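Local coordinates for cellulosomal scaffoldin (PDB 4WI0), which probably hydrolyses internal beta-1,4-glucosidic linkages of cellulose in its full-length form, and through this X-dockerin module binds a type II cohesin in the cellulosome, at residues 88-93 / 146-151. The protein carries 1 engineered substitution. Numbering follows the deposited sequence.
Sequences LMWAGD and AKHFGK. Engineered in segment 146-151: Gly150 (natural residue Asn). With CA (calcium ion), chain C.
The imidazole of His148 lies almost flat on the indole of Trp90, a face-to-face stack with the planes only 10° apart. The centroid of the five-membered indole ring is 3.4 Å from that of the imidazole, with ND1 of His148 over the CD2-CE2 bond of Trp90. Both side chains point toward the other segment with CG anti to the carbonyl carbon (chi1 -53° in Trp90, -59° in His148), which lays the rings over one another. NE2 of His148 is hydrogen-bonded to Asp11, which limits how far the imidazole can turn. Lys151 brings CB to 3.9 Å from CZ3 of Trp90, while its bent chain carries NZ away to a salt bridge with the partner protein. A type II turn from His148 to Lys151, closed by Lys151 N to His148 O (3.2 Å) and containing the engineered Gly150, places His148 over the indole and Lys151 obliquely against it. Asp93 OD1 binds calcium at 2.3 Å, with Asp101, Asp108, the carbonyl O of Ala103 and two waters. The stack joins the linker from the X module to the chain following the last helix of an EF-hand-like, calcium-binding dockerin.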
ATOM      1  N   LEU B  88      -8.931  17.594  -0.920  1.00 17.56           N
ATOM      2  CA  LEU B  88      -8.410  16.248  -1.039  1.00 17.71           C
ATOM      3  C   LEU B  88      -9.476  15.290  -1.559  1.00 17.74           C
ATOM      4  O   LEU B  88     -10.648  15.422  -1.220  1.00 17.49           O
ATOM      5  CB  LEU B  88      -7.852  15.786   0.304  1.00 18.26           C
ATOM      6  CG  LEU B  88      -6.647  16.603   0.791  1.00 19.44           C
ATOM      7  CD1 LEU B  88      -6.045  15.971   2.031  1.00 20.51           C
ATOM      8  CD2 LEU B  88      -5.587  16.752  -0.285  1.00 20.27           C
ATOM      9  N   MET B  89      -9.050  14.361  -2.419  1.00 17.90           N
ATOM     10  CA  MET B  89      -9.902  13.283  -2.937  1.00 17.48           C
ATOM     11  C   MET B  89      -9.327  11.916  -2.533  1.00 17.89           C
ATOM     12  O   MET B  89      -8.105  11.695  -2.616  1.00 17.24           O
ATOM     13  CB  MET B  89     -10.012  13.369  -4.457  1.00 17.20           C
ATOM     14  CG  MET B  89     -10.820  14.563  -4.955  1.00 17.68           C
ATOM     15  SD  MET B  89     -12.577  14.417  -4.553  1.00 18.14           S
ATOM     16  CE  MET B  89     -13.017  13.110  -5.687  1.00 17.53           C
ATOM     17  N   TRP B  90     -10.204  11.005  -2.098  1.00 16.84           N
ATOM     18  CA  TRP B  90      -9.756   9.697  -1.573  1.00 17.02           C
ATOM     19  C   TRP B  90      -9.794   8.599  -2.634  1.00 16.72           C
ATOM     20  O   TRP B  90     -10.873   8.218  -3.124  1.00 16.93           O
ATOM     21  CB  TRP B  90     -10.599   9.265  -0.369  1.00 17.09           C
ATOM     22  CG  TRP B  90     -10.679  10.289   0.736  1.00 17.25           C
ATOM     23  CD1 TRP B  90      -9.850  11.357   0.933  1.00 17.40           C
ATOM     24  CD2 TRP B  90     -11.629  10.314   1.806  1.00 17.56           C
ATOM     25  NE1 TRP B  90     -10.234  12.048   2.053  1.00 18.18           N
ATOM     26  CE2 TRP B  90     -11.323  11.430   2.608  1.00 17.56           C
ATOM     27  CE3 TRP B  90     -12.713   9.502   2.161  1.00 17.48           C
ATOM     28  CZ2 TRP B  90     -12.060  11.757   3.747  1.00 18.16           C
ATOM     29  CZ3 TRP B  90     -13.446   9.825   3.292  1.00 17.97           C
ATOM     30  CH2 TRP B  90     -13.116  10.942   4.071  1.00 18.30           C
ATOM     31  N   ALA B  91      -8.618   8.097  -3.000  1.00 16.38           N
ATOM     32  CA  ALA B  91      -8.507   6.993  -3.944  1.00 16.76           C
ATOM     33  C   ALA B  91      -8.997   5.689  -3.317  1.00 16.45           C
ATOM     34  O   ALA B  91      -8.913   5.503  -2.108  1.00 16.25           O
ATOM     35  CB  ALA B  91      -7.062   6.822  -4.388  1.00 16.76           C
ATOM     36  N   GLY B  92      -9.492   4.787  -4.151  1.00 17.21           N
ATOM     37  CA  GLY B  92      -9.819   3.433  -3.702  1.00 17.16           C
ATOM     38  C   GLY B  92     -11.285   3.042  -3.645  1.00 17.52           C
ATOM     39  O   GLY B  92     -11.589   2.011  -3.069  1.00 17.09           O
ATOM     40  N   ASP B  93     -12.190   3.855  -4.194  1.00 17.68           N
ATOM     41  CA  ASP B  93     -13.513   3.349  -4.590  1.00 18.72           C
ATOM     42  C   ASP B  93     -13.407   2.896  -6.045  1.00 19.25           C
ATOM     43  O   ASP B  93     -13.564   3.693  -6.978  1.00 19.24           O
ATOM     44  CB  ASP B  93     -14.629   4.385  -4.420  1.00 18.79           C
ATOM     45  CG  ASP B  93     -15.998   3.817  -4.769  1.00 20.22           C
ATOM     46  OD1 ASP B  93     -16.125   2.579  -4.751  1.00 20.49           O
ATOM     47  OD2 ASP B  93     -16.945   4.589  -5.075  1.00 20.56           O
ATOM     48  N   ALA B 146      -6.724   1.697   2.670  1.00 17.85           N
ATOM     49  CA  ALA B 146      -6.901   1.538   4.120  1.00 18.69           C
ATOM     50  C   ALA B 146      -7.005   2.861   4.895  1.00 19.39           C
ATOM     51  O   ALA B 146      -7.621   2.895   5.967  1.00 19.29           O
ATOM     52  CB  ALA B 146      -5.793   0.671   4.703  1.00 19.49           C
ATOM     53  N   LYS B 147      -6.425   3.943   4.361  1.00 18.99           N
ATOM     54  CA  LYS B 147      -6.550   5.287   4.966  1.00 19.85           C
ATOM     55  C   LYS B 147      -7.991   5.678   5.259  1.00 19.21           C
ATOM     56  O   LYS B 147      -8.256   6.387   6.231  1.00 19.46           O
ATOM     57  CB  LYS B 147      -5.999   6.383   4.047  1.00 20.28           C
ATOM     58  CG  LYS B 147      -4.499   6.433   3.872  1.00 21.89           C
ATOM     59  CD  LYS B 147      -4.139   7.571   2.921  1.00 22.52           C
ATOM     60  CE  LYS B 147      -2.638   7.785   2.839  1.00 25.09           C
ATOM     61  NZ  LYS B 147      -2.071   8.373   4.087  1.00 26.58           N
ATOM     62  N   HIS B 148      -8.904   5.257   4.388  1.00 18.35           N
ATOM     63  CA  HIS B 148     -10.305   5.620   4.510  1.00 18.10           C
ATOM     64  C   HIS B 148     -11.192   4.376   4.433  1.00 18.33           C
ATOM     65  O   HIS B 148     -12.294   4.422   3.899  1.00 17.70           O
ATOM     66  CB  HIS B 148     -10.657   6.654   3.435  1.00 17.40           C
ATOM     67  CG  HIS B 148      -9.831   7.904   3.513  1.00 16.81           C
ATOM     68  ND1 HIS B 148     -10.084   8.910   4.420  1.00 16.89           N
ATOM     69  CD2 HIS B 148      -8.731   8.289   2.826  1.00 16.55           C
ATOM     70  CE1 HIS B 148      -9.188   9.868   4.277  1.00 16.98           C
ATOM     71  NE2 HIS B 148      -8.355   9.517   3.312  1.00 16.57           N
ATOM     72  N   PHE B 149     -10.704   3.274   5.000  1.00 18.91           N
ATOM     73  CA  PHE B 149     -11.429   2.005   4.993  1.00 19.74           C
ATOM     74  C   PHE B 149     -12.785   2.169   5.680  1.00 20.54           C
ATOM     75  O   PHE B 149     -12.861   2.742   6.757  1.00 20.76           O
ATOM     76  CB  PHE B 149     -10.620   0.922   5.712  1.00 20.96           C
ATOM     77  CG  PHE B 149     -11.145  -0.478   5.496  1.00 22.22           C
ATOM     78  CD1 PHE B 149     -10.959  -1.120   4.281  1.00 21.70           C
ATOM     79  CD2 PHE B 149     -11.820  -1.153   6.510  1.00 23.94           C
ATOM     80  CE1 PHE B 149     -11.439  -2.402   4.081  1.00 22.96           C
ATOM     81  CE2 PHE B 149     -12.300  -2.440   6.312  1.00 24.82           C
ATOM     82  CZ  PHE B 149     -12.105  -3.065   5.097  1.00 24.00           C
ATOM     83  N   GLY B 150     -13.841   1.660   5.050  1.00 21.10           N
ATOM     84  CA  GLY B 150     -15.183   1.710   5.620  1.00 22.42           C
ATOM     85  C   GLY B 150     -15.883   3.051   5.482  1.00 22.34           C
ATOM     86  O   GLY B 150     -16.894   3.271   6.121  1.00 22.51           O
ATOM     87  N   LYS B 151     -15.365   3.945   4.641  1.00 21.91           N
ATOM     88  CA  LYS B 151     -15.984   5.267   4.447  1.00 22.79           C
ATOM     89  C   LYS B 151     -16.848   5.355   3.188  1.00 22.08           C
ATOM     90  O   LYS B 151     -16.677   4.584   2.238  1.00 22.60           O
ATOM     91  CB  LYS B 151     -14.909   6.366   4.397  1.00 22.87           C
ATOM     92  CG  LYS B 151     -14.092   6.516   5.671  1.00 24.80           C
ATOM     93  CD  LYS B 151     -14.930   7.021   6.843  1.00 27.42           C
ATOM     94  CE  LYS B 151     -14.240   6.784   8.176  1.00 29.78           C
ATOM     95  NZ  LYS B 151     -14.071   5.330   8.477  1.00 31.73           N
TER
HETATM   96 CA    CA C 201     -16.112   0.577  -3.551  1.00 19.58          CA
HETATM   97  O   HOH W   1     -16.664  -0.187  -5.809  1.00 22.57           O
HETATM   98  O   HOH W   2     -16.758  -1.639  -2.949  1.00 22.89           O